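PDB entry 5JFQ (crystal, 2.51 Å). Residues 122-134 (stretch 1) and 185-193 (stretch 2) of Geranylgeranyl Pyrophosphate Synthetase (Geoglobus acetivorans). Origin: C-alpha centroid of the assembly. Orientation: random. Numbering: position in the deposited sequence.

Stretch 1 (122-134) ILSMSDAPPENIV
Stretch 2, residues 185-193: SIPAVLFGK

Stretch 1 leaves a helix that began earlier in the chain, makes a type I β-turn from Leu123 to Ser126 (Ser126 N to Leu123 O, 3.1 Å), and extends through Ala128 (phi/psi -157/163). Pro129 (-48/131) occupies the N-cap position of the next helix, 130-134; its O accepts Ile133 N at 3.0 Å. Stretch 2 enters in a helix that began earlier in the chain and runs through Leu190, with a kink where Pro187 N, lacking a proton, makes no bond to the preceding turn. Phe191 (-112/33) leaves helical geometry, and Gly192 has positive phi (58/23), a conformation that glycine tolerates well. The axes of helices 130-134 and 185-190 approach to 9.0 Å, their directions 145° apart, hence roughly antiparallel. The register is marked by Asn132 CA and Leu190 CA, 5.0 Å apart.

The one hydrogen bond between the stretches runs from Asn132 ND2 to Leu190 O (3.0 Å, N-H...O angle 145°). Asn132 (chi1 -67°, m; chi2 -20°) points toward stretch 2 and places its amide at the helix end, where its NH2 suits a backbone carbonyl; Leu190 O also lies 3.4 Å from Ala128 CB and 3.5 Å from Pro129 CD. Asn132 CB packs 3.2 Å from Val189 O.

The contact buries 375 Å², both sides summed; apolar side chains pack beside the hydrogen bond. Leu190 and Asn132, both buried, are the most covered (96 and 77 Å²). The CA-to-CB bond of Leu190 points away, yet its m,t rotamer brings the branched apolar end back: CD2 lies 4.0 Å from Ala128 CB and 4.4 Å from Ile133 CG1, while CD1 reaches Ser126 OG at 4.0 Å. Small Ala128 points toward stretch 2 and also meets the Phe191 ring at its edge (Ala128 CB to Phe191 CE1, 3.9 Å). Nearer the start of both stretches, the CA-to-CB bonds of Leu123 (t,p) and Ile186 (t,t) point sideways, but their ends converge, Leu123 CD1 lying 3.7 Å from Ile186 CD1.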

# COMPACT_ATOMS: atom_id res chain seq x y z
N ILE B 122 -7.31 10.33 1.65
CA ILE B 122 -7.57 11.39 2.62
C ILE B 122 -6.65 12.58 2.37
O ILE B 122 -7.10 13.72 2.30
CB ILE B 122 -7.46 10.84 4.04
CG1 ILE B 122 -8.62 9.86 4.28
CG2 ILE B 122 -7.47 11.99 5.05
CD1 ILE B 122 -8.42 8.94 5.49
N LEU B 123 -5.35 12.31 2.20
CA LEU B 123 -4.41 13.38 1.88
C LEU B 123 -4.92 14.25 0.74
O LEU B 123 -4.88 15.48 0.83
CB LEU B 123 -3.04 12.80 1.52
CG LEU B 123 -1.99 13.82 1.06
CD1 LEU B 123 -1.77 14.87 2.12
CD2 LEU B 123 -0.69 13.13 0.76
N SER B 124 -5.45 13.62 -0.31
CA SER B 124 -5.88 14.31 -1.52
C SER B 124 -7.09 15.19 -1.28
O SER B 124 -7.41 16.01 -2.15
CB SER B 124 -6.18 13.29 -2.62
OG SER B 124 -7.49 12.74 -2.47
N MET B 125 -7.79 15.02 -0.16
CA MET B 125 -8.91 15.88 0.18
C MET B 125 -8.48 17.23 0.72
O MET B 125 -9.35 18.05 1.05
CB MET B 125 -9.80 15.22 1.22
CG MET B 125 -10.32 13.86 0.86
SD MET B 125 -11.20 13.18 2.29
CE MET B 125 -11.37 11.48 1.79
N SER B 126 -7.18 17.49 0.84
CA SER B 126 -6.72 18.66 1.57
C SER B 126 -7.20 19.95 0.93
O SER B 126 -7.26 20.08 -0.30
CB SER B 126 -5.20 18.66 1.67
OG SER B 126 -4.76 17.72 2.64
N ASP B 127 -7.55 20.92 1.78
CA ASP B 127 -7.86 22.28 1.35
C ASP B 127 -6.55 23.05 1.24
O ASP B 127 -6.13 23.77 2.15
CB ASP B 127 -8.81 22.95 2.32
CG ASP B 127 -8.98 24.43 2.04
OD1 ASP B 127 -8.79 24.88 0.88
OD2 ASP B 127 -9.30 25.15 3.01
N ALA B 128 -5.88 22.87 0.11
CA ALA B 128 -4.61 23.54 -0.13
C ALA B 128 -4.39 23.62 -1.63
O ALA B 128 -5.07 22.91 -2.39
CB ALA B 128 -3.45 22.81 0.57
N PRO B 129 -3.49 24.48 -2.10
CA PRO B 129 -3.15 24.54 -3.53
C PRO B 129 -2.89 23.15 -4.09
O PRO B 129 -2.11 22.40 -3.50
CB PRO B 129 -1.87 25.38 -3.55
CG PRO B 129 -1.91 26.19 -2.30
CD PRO B 129 -2.72 25.45 -1.29
N PRO B 130 -3.49 22.79 -5.22
CA PRO B 130 -3.38 21.39 -5.70
C PRO B 130 -1.95 20.99 -6.01
O PRO B 130 -1.51 19.89 -5.65
CB PRO B 130 -4.26 21.37 -6.95
CG PRO B 130 -5.09 22.66 -6.87
CD PRO B 130 -4.23 23.64 -6.16
N GLU B 131 -1.23 21.86 -6.71
CA GLU B 131 0.22 21.90 -6.84
C GLU B 131 0.95 21.41 -5.59
O GLU B 131 1.93 20.66 -5.68
CB GLU B 131 0.58 23.35 -7.15
CG GLU B 131 -0.48 24.26 -6.43
CD GLU B 131 -0.39 25.73 -6.72
OE1 GLU B 131 0.71 26.31 -6.59
OE2 GLU B 131 -1.44 26.31 -7.07
N ASN B 132 0.48 21.85 -4.41
CA ASN B 132 1.09 21.44 -3.15
C ASN B 132 0.54 20.12 -2.64
O ASN B 132 1.24 19.42 -1.89
CB ASN B 132 0.90 22.50 -2.07
CG ASN B 132 1.65 23.79 -2.36
OD1 ASN B 132 2.60 23.81 -3.15
ND2 ASN B 132 1.25 24.86 -1.70
N ILE B 133 -0.70 19.77 -2.98
CA ILE B 133 -1.17 18.43 -2.65
C ILE B 133 -0.37 17.39 -3.42
O ILE B 133 0.02 16.35 -2.88
CB ILE B 133 -2.68 18.32 -2.91
CG1 ILE B 133 -3.44 19.50 -2.30
CG2 ILE B 133 -3.21 17.03 -2.34
CD1 ILE B 133 -4.94 19.33 -2.37
N VAL B 134 -0.08 17.68 -4.70
CA VAL B 134 0.74 16.79 -5.51
C VAL B 134 2.09 16.57 -4.85
O VAL B 134 2.50 15.43 -4.60
CB VAL B 134 0.88 17.33 -6.94
CG1 VAL B 134 1.88 16.47 -7.71
CG2 VAL B 134 -0.45 17.32 -7.62
N SER B 185 6.89 18.22 8.41
CA SER B 185 7.19 18.80 7.11
C SER B 185 5.93 19.18 6.36
O SER B 185 5.88 20.23 5.73
CB SER B 185 8.01 17.82 6.29
OG SER B 185 9.16 18.43 5.76
N ILE B 186 4.89 18.35 6.43
CA ILE B 186 3.85 18.41 5.40
C ILE B 186 3.07 19.72 5.42
O ILE B 186 2.67 20.17 4.34
CB ILE B 186 2.93 17.17 5.45
CG1 ILE B 186 2.19 17.02 4.11
CG2 ILE B 186 1.95 17.20 6.63
CD1 ILE B 186 1.24 15.83 4.04
N PRO B 187 2.83 20.39 6.56
CA PRO B 187 2.15 21.70 6.46
C PRO B 187 2.99 22.73 5.72
O PRO B 187 2.42 23.58 5.01
CB PRO B 187 1.92 22.10 7.93
CG PRO B 187 2.04 20.84 8.71
CD PRO B 187 3.08 20.04 7.97
N ALA B 188 4.31 22.67 5.84
CA ALA B 188 5.17 23.53 5.03
C ALA B 188 5.01 23.21 3.55
O ALA B 188 5.12 24.11 2.71
CB ALA B 188 6.63 23.38 5.44
N VAL B 189 4.77 21.95 3.22
CA VAL B 189 4.55 21.60 1.83
C VAL B 189 3.17 22.05 1.39
O VAL B 189 3.01 22.64 0.31
CB VAL B 189 4.74 20.09 1.61
CG1 VAL B 189 4.59 19.77 0.13
CG2 VAL B 189 6.08 19.66 2.14
N LEU B 190 2.16 21.78 2.22
CA LEU B 190 0.78 22.05 1.83
C LEU B 190 0.53 23.54 1.62
O LEU B 190 -0.23 23.92 0.72
CB LEU B 190 -0.18 21.47 2.88
CG LEU B 190 -0.43 19.97 2.73
CD1 LEU B 190 -1.28 19.38 3.86
CD2 LEU B 190 -1.07 19.69 1.38
N PHE B 191 1.16 24.39 2.42
CA PHE B 191 0.92 25.83 2.41
C PHE B 191 2.13 26.60 1.90
O PHE B 191 2.41 27.70 2.36
CB PHE B 191 0.53 26.29 3.80
CG PHE B 191 -0.51 25.43 4.40
CD1 PHE B 191 -1.54 24.93 3.62
CD2 PHE B 191 -0.45 25.07 5.73
CE1 PHE B 191 -2.51 24.11 4.15
CE2 PHE B 191 -1.42 24.25 6.27
CZ PHE B 191 -2.45 23.76 5.47
N GLY B 192 2.88 26.00 0.98
CA GLY B 192 3.81 26.76 0.18
C GLY B 192 4.88 27.51 0.95
O GLY B 192 5.43 28.48 0.43
N LYS B 193 5.19 27.09 2.17
CA LYS B 193 6.41 27.63 2.76
C LYS B 193 7.61 27.15 1.94
O LYS B 193 7.50 26.22 1.13
CB LYS B 193 6.51 27.26 4.24
CG LYS B 193 5.19 27.41 4.99
CD LYS B 193 4.51 28.74 4.67
CE LYS B 193 3.38 29.01 5.66
NZ LYS B 193 2.64 30.28 5.37